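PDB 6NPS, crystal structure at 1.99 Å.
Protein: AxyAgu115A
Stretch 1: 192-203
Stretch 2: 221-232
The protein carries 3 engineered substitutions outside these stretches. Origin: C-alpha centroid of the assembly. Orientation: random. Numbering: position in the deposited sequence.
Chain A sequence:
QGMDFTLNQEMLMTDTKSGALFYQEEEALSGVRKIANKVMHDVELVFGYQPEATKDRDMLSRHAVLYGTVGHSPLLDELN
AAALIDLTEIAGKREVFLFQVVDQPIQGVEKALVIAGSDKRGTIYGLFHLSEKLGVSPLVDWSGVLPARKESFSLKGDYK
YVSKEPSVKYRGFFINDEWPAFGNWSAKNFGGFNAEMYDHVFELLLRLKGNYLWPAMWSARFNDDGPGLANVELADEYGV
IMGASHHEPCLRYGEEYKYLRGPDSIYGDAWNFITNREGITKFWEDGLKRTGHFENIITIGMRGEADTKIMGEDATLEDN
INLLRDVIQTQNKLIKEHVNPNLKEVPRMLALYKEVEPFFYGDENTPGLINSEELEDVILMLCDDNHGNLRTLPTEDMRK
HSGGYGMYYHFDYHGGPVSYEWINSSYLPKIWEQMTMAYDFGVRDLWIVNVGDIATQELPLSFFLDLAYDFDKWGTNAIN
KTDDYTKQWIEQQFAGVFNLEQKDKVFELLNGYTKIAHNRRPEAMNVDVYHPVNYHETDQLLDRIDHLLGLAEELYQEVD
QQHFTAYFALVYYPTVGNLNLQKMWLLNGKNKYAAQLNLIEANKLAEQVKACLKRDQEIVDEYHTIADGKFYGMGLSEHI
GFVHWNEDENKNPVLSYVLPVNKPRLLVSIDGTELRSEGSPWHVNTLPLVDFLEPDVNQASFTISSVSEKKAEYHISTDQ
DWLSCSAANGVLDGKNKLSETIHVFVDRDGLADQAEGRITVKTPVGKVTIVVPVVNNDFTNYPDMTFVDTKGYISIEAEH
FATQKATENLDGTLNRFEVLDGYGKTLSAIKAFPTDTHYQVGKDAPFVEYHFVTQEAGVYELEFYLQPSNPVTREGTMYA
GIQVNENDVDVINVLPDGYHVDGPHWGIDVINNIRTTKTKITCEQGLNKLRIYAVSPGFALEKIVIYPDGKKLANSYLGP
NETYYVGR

Stretch 1 192-203: GFNAEMYDHVFE
Stretch 2, residues 221-232: RFNDDGPGLANV

The contact joins the start of one helix to a polar loop that leads into another. In the first stretch G192, F193 and N194 precede a helix that runs from A195 through E203 and beyond; in the second, residues 221-229 form loop and turn before a helix begins at A230. Register is set by two close approaches, N194 CA to G226 CA at 4.4 Å and A195 CA to N231 CA at 4.8 Å. The CA-to-CB bonds of Y198, F202, D225 and A230 point toward the other stretch; those of A195, F222 and N231 point sideways. Together the stretches bury 394 Å².

A helix start leaves backbone NH groups without acceptors from a preceding turn, and here two of them, those of A195 and M197, find acceptors in different ways. N194 (phi/psi -108/-177), at the N-cap, uses a p rotamer (chi1 55°, chi2 34°) to bring its OD1 to M197 N at 3.0 Å, the classic capping bond of a short amide side chain; its ND2 is hydrogen-bonded to a residue just beyond one of the stretches. A195 N instead donates across the contact to G226 O, 2.9 Å away with an angle of 165°. N231 OD1 lies even nearer, 2.8 Å from A195 N, but the angle is poor and this is no hydrogen bond. The chain's own helical pattern starts with Y198 N to N194 O at 2.9 Å.

N231 (chi1 -66°, m; chi2 -29°) supplies the side-chain hydrogen bond across the contact. Its ND2 donates to F193 O at 3.0 Å (152°) and to F222 O at 3.2 Å (150°), so one amide ties the first stretch to the loop before its own helix. F193, at phi/psi -89/59, presents its carbonyl to this donor; its CA-to-CB bond points sideways, with chi1 -58° (m) and chi2 88°. The same F193 O accepts from a water at 2.7 Å, which also donates to D225 OD2 at 2.9 Å. D225 OD2 further accepts from R221 N at 2.7 Å; the m rotamer of D225 (chi1 -72°, chi2 -13°) thus lets a carboxylate brace its loop and reach the contact through water. Alongside, N194 CA makes a CH...O contact with D225 O at 3.3 Å.

Glycine fits two positions in the loop, for different reasons. G226 (-56/-40) would, with a CB, clash with A230 N; its own N donates to G228 O at 3.1 Å. A cis peptide precedes P227 (-49/159), which opens a type II' turn to A230, closed by A230 N to P227 O at 3.2 Å. G228 suits the turn's positive phi (55/-141). The helix starts meet through small side chains, A195 CB lying 4.1 Å from A230 CB.

Farther along the first helix, aromatic rings pack together. F222 (chi1 -179°, t; chi2 82°) turns its edge to the face of Y198 (chi1 -92°, chi2 -69°): centroids are 4.9 Å apart, planes at 85°, and Y198 CE2 lies 3.6 Å from F222 CD1. F202 (m, chi2 -28°), one turn on, meets F222 edge to edge, CZ to CZ at 3.9 Å. Y198 OH is satisfied elsewhere in the structure.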

# COMPACT_ATOMS: atom_id res chain seq x y z
N GLY A 192 12.66 -44.82 -7.58
CA GLY A 192 12.78 -44.40 -6.20
C GLY A 192 14.22 -44.09 -5.83
O GLY A 192 15.09 -43.92 -6.69
N PHE A 193 14.45 -44.01 -4.52
CA PHE A 193 15.78 -43.68 -4.02
C PHE A 193 16.61 -44.95 -3.83
O PHE A 193 17.08 -45.28 -2.73
CB PHE A 193 15.68 -42.89 -2.72
CG PHE A 193 14.89 -41.60 -2.83
CD1 PHE A 193 13.52 -41.58 -2.64
CD2 PHE A 193 15.55 -40.40 -3.08
CE1 PHE A 193 12.80 -40.39 -2.72
CE2 PHE A 193 14.84 -39.21 -3.17
CZ PHE A 193 13.46 -39.20 -2.99
N ASN A 194 16.79 -45.68 -4.94
CA ASN A 194 17.36 -47.02 -4.94
C ASN A 194 18.77 -46.99 -5.51
O ASN A 194 19.31 -45.94 -5.88
CB ASN A 194 16.47 -47.97 -5.73
CG ASN A 194 16.20 -47.47 -7.14
OD1 ASN A 194 17.07 -46.84 -7.76
ND2 ASN A 194 14.98 -47.74 -7.66
N ALA A 195 19.37 -48.18 -5.61
CA ALA A 195 20.77 -48.28 -6.03
C ALA A 195 20.96 -47.82 -7.46
O ALA A 195 22.05 -47.36 -7.82
CB ALA A 195 21.24 -49.72 -5.89
N GLU A 196 19.94 -47.99 -8.30
CA GLU A 196 20.04 -47.55 -9.69
C GLU A 196 20.20 -46.04 -9.77
O GLU A 196 21.05 -45.52 -10.51
CB GLU A 196 18.80 -47.99 -10.47
CG GLU A 196 18.78 -49.48 -10.88
CD GLU A 196 19.21 -50.45 -9.77
OE1 GLU A 196 18.55 -50.49 -8.70
OE2 GLU A 196 20.21 -51.17 -9.96
N MET A 197 19.40 -45.32 -8.99
CA MET A 197 19.55 -43.88 -8.92
C MET A 197 20.88 -43.50 -8.26
O MET A 197 21.62 -42.66 -8.80
CB MET A 197 18.36 -43.30 -8.17
CG MET A 197 18.34 -41.78 -8.14
SD MET A 197 19.22 -41.21 -6.68
CE MET A 197 17.88 -41.23 -5.48
N TYR A 198 21.24 -44.15 -7.14
CA TYR A 198 22.40 -43.69 -6.38
C TYR A 198 23.70 -43.94 -7.12
O TYR A 198 24.70 -43.28 -6.82
CB TYR A 198 22.47 -44.36 -4.98
CG TYR A 198 21.76 -43.47 -3.96
CD1 TYR A 198 22.30 -42.24 -3.59
CD2 TYR A 198 20.56 -43.85 -3.40
CE1 TYR A 198 21.66 -41.39 -2.70
CE2 TYR A 198 19.90 -43.03 -2.49
CZ TYR A 198 20.45 -41.79 -2.15
OH TYR A 198 19.83 -40.97 -1.26
N ASP A 199 23.72 -44.90 -8.05
CA ASP A 199 24.92 -45.11 -8.85
C ASP A 199 25.32 -43.82 -9.58
O ASP A 199 26.50 -43.47 -9.63
CB ASP A 199 24.69 -46.28 -9.82
CG ASP A 199 25.96 -46.73 -10.50
OD1 ASP A 199 26.02 -46.65 -11.75
OD2 ASP A 199 26.91 -47.15 -9.80
N HIS A 200 24.34 -43.06 -10.09
CA HIS A 200 24.65 -41.77 -10.74
C HIS A 200 25.15 -40.72 -9.74
O HIS A 200 26.02 -39.88 -10.07
CB HIS A 200 23.42 -41.25 -11.46
CG HIS A 200 22.90 -42.19 -12.51
ND1 HIS A 200 23.38 -42.20 -13.80
CD2 HIS A 200 21.94 -43.14 -12.45
CE1 HIS A 200 22.74 -43.12 -14.50
NE2 HIS A 200 21.86 -43.71 -13.70
N VAL A 201 24.56 -40.68 -8.55
CA VAL A 201 25.03 -39.79 -7.48
C VAL A 201 26.46 -40.14 -7.10
O VAL A 201 27.32 -39.26 -6.95
CB VAL A 201 24.09 -39.90 -6.26
CG1 VAL A 201 24.64 -39.14 -5.06
CG2 VAL A 201 22.73 -39.40 -6.63
N PHE A 202 26.74 -41.43 -6.88
CA PHE A 202 28.09 -41.83 -6.51
C PHE A 202 29.09 -41.44 -7.60
O PHE A 202 30.21 -41.00 -7.30
CB PHE A 202 28.18 -43.33 -6.23
CG PHE A 202 27.27 -43.82 -5.10
CD1 PHE A 202 26.90 -42.99 -4.04
CD2 PHE A 202 26.81 -45.12 -5.11
CE1 PHE A 202 26.07 -43.46 -3.02
CE2 PHE A 202 25.96 -45.62 -4.09
CZ PHE A 202 25.61 -44.79 -3.03
N GLU A 203 28.72 -41.63 -8.87
CA GLU A 203 29.64 -41.31 -9.96
C GLU A 203 29.94 -39.82 -10.00
O GLU A 203 31.10 -39.42 -10.16
CB GLU A 203 29.05 -41.77 -11.30
CG GLU A 203 30.00 -41.60 -12.47
CD GLU A 203 29.39 -41.94 -13.84
OE1 GLU A 203 28.38 -42.68 -13.91
OE2 GLU A 203 29.97 -41.48 -14.85
N ARG A 221 14.82 -43.96 3.15
CA ARG A 221 15.69 -44.61 4.13
C ARG A 221 16.82 -45.25 3.33
O ARG A 221 16.61 -46.30 2.71
CB ARG A 221 14.93 -45.66 4.94
CG ARG A 221 13.96 -45.06 5.93
CD ARG A 221 13.11 -46.14 6.58
NE ARG A 221 12.23 -46.81 5.62
CZ ARG A 221 11.73 -48.04 5.77
NH1 ARG A 221 12.00 -48.74 6.86
NH2 ARG A 221 10.95 -48.56 4.84
N PHE A 222 17.98 -44.60 3.36
CA PHE A 222 19.09 -45.01 2.53
C PHE A 222 19.47 -46.45 2.84
O PHE A 222 19.75 -47.22 1.92
CB PHE A 222 20.25 -44.07 2.75
CG PHE A 222 21.47 -44.37 1.91
CD1 PHE A 222 21.56 -43.95 0.59
CD2 PHE A 222 22.53 -45.11 2.46
CE1 PHE A 222 22.75 -44.21 -0.15
CE2 PHE A 222 23.66 -45.41 1.72
CZ PHE A 222 23.79 -44.93 0.42
N ASN A 223 19.41 -46.85 4.12
CA ASN A 223 19.81 -48.23 4.51
C ASN A 223 18.81 -49.30 4.13
O ASN A 223 19.13 -50.49 4.25
CB ASN A 223 20.05 -48.33 6.01
CG ASN A 223 21.22 -47.49 6.46
OD1 ASN A 223 22.21 -47.35 5.73
ND2 ASN A 223 21.11 -46.89 7.66
N ASP A 224 17.61 -48.92 3.66
CA ASP A 224 16.52 -49.84 3.42
C ASP A 224 15.93 -49.80 2.02
O ASP A 224 15.13 -50.68 1.69
CB ASP A 224 15.37 -49.57 4.41
CG ASP A 224 15.81 -49.66 5.87
OD1 ASP A 224 15.92 -50.80 6.40
OD2 ASP A 224 16.05 -48.60 6.50
N ASP A 225 16.28 -48.80 1.19
CA ASP A 225 15.58 -48.51 -0.06
C ASP A 225 16.33 -49.02 -1.28
O ASP A 225 16.02 -48.60 -2.40
CB ASP A 225 15.37 -47.00 -0.23
CG ASP A 225 14.32 -46.43 0.71
OD1 ASP A 225 13.56 -47.21 1.34
OD2 ASP A 225 14.25 -45.17 0.82
N GLY A 226 17.35 -49.86 -1.09
CA GLY A 226 18.26 -50.24 -2.15
C GLY A 226 17.62 -50.84 -3.39
O GLY A 226 18.07 -50.56 -4.50
N PRO A 227 16.59 -51.71 -3.25
CA PRO A 227 15.91 -52.30 -2.08
C PRO A 227 16.88 -52.89 -1.05
O PRO A 227 18.02 -53.18 -1.41
CB PRO A 227 15.04 -53.40 -2.70
CG PRO A 227 14.78 -52.94 -4.08
CD PRO A 227 16.06 -52.25 -4.51
N GLY A 228 16.42 -53.05 0.19
CA GLY A 228 17.29 -53.55 1.25
C GLY A 228 18.55 -52.71 1.37
O GLY A 228 18.53 -51.48 1.21
N LEU A 229 19.67 -53.38 1.60
CA LEU A 229 20.96 -52.75 1.81
C LEU A 229 21.70 -52.43 0.52
O LEU A 229 22.88 -52.08 0.60
CB LEU A 229 21.87 -53.68 2.64
CG LEU A 229 21.42 -53.81 4.08
CD1 LEU A 229 22.09 -55.09 4.62
CD2 LEU A 229 21.80 -52.58 4.88
N ALA A 230 21.08 -52.54 -0.65
CA ALA A 230 21.85 -52.34 -1.89
C ALA A 230 22.47 -50.93 -2.01
O ALA A 230 23.52 -50.79 -2.66
CB ALA A 230 20.99 -52.67 -3.10
N ASN A 231 21.87 -49.88 -1.44
CA ASN A 231 22.52 -48.56 -1.54
C ASN A 231 23.82 -48.54 -0.72
O ASN A 231 24.87 -48.04 -1.18
CB ASN A 231 21.60 -47.43 -1.03
CG ASN A 231 20.36 -47.21 -1.87
OD1 ASN A 231 20.35 -47.46 -3.07
ND2 ASN A 231 19.29 -46.73 -1.23
N VAL A 232 23.73 -49.02 0.51
CA VAL A 232 24.87 -49.10 1.41
C VAL A 232 25.96 -49.97 0.79
O VAL A 232 27.16 -49.63 0.83
CB VAL A 232 24.40 -49.67 2.75
CG1 VAL A 232 25.56 -49.89 3.68
CG2 VAL A 232 23.40 -48.74 3.36
O HOH W 1 16.86 -44.36 -0.18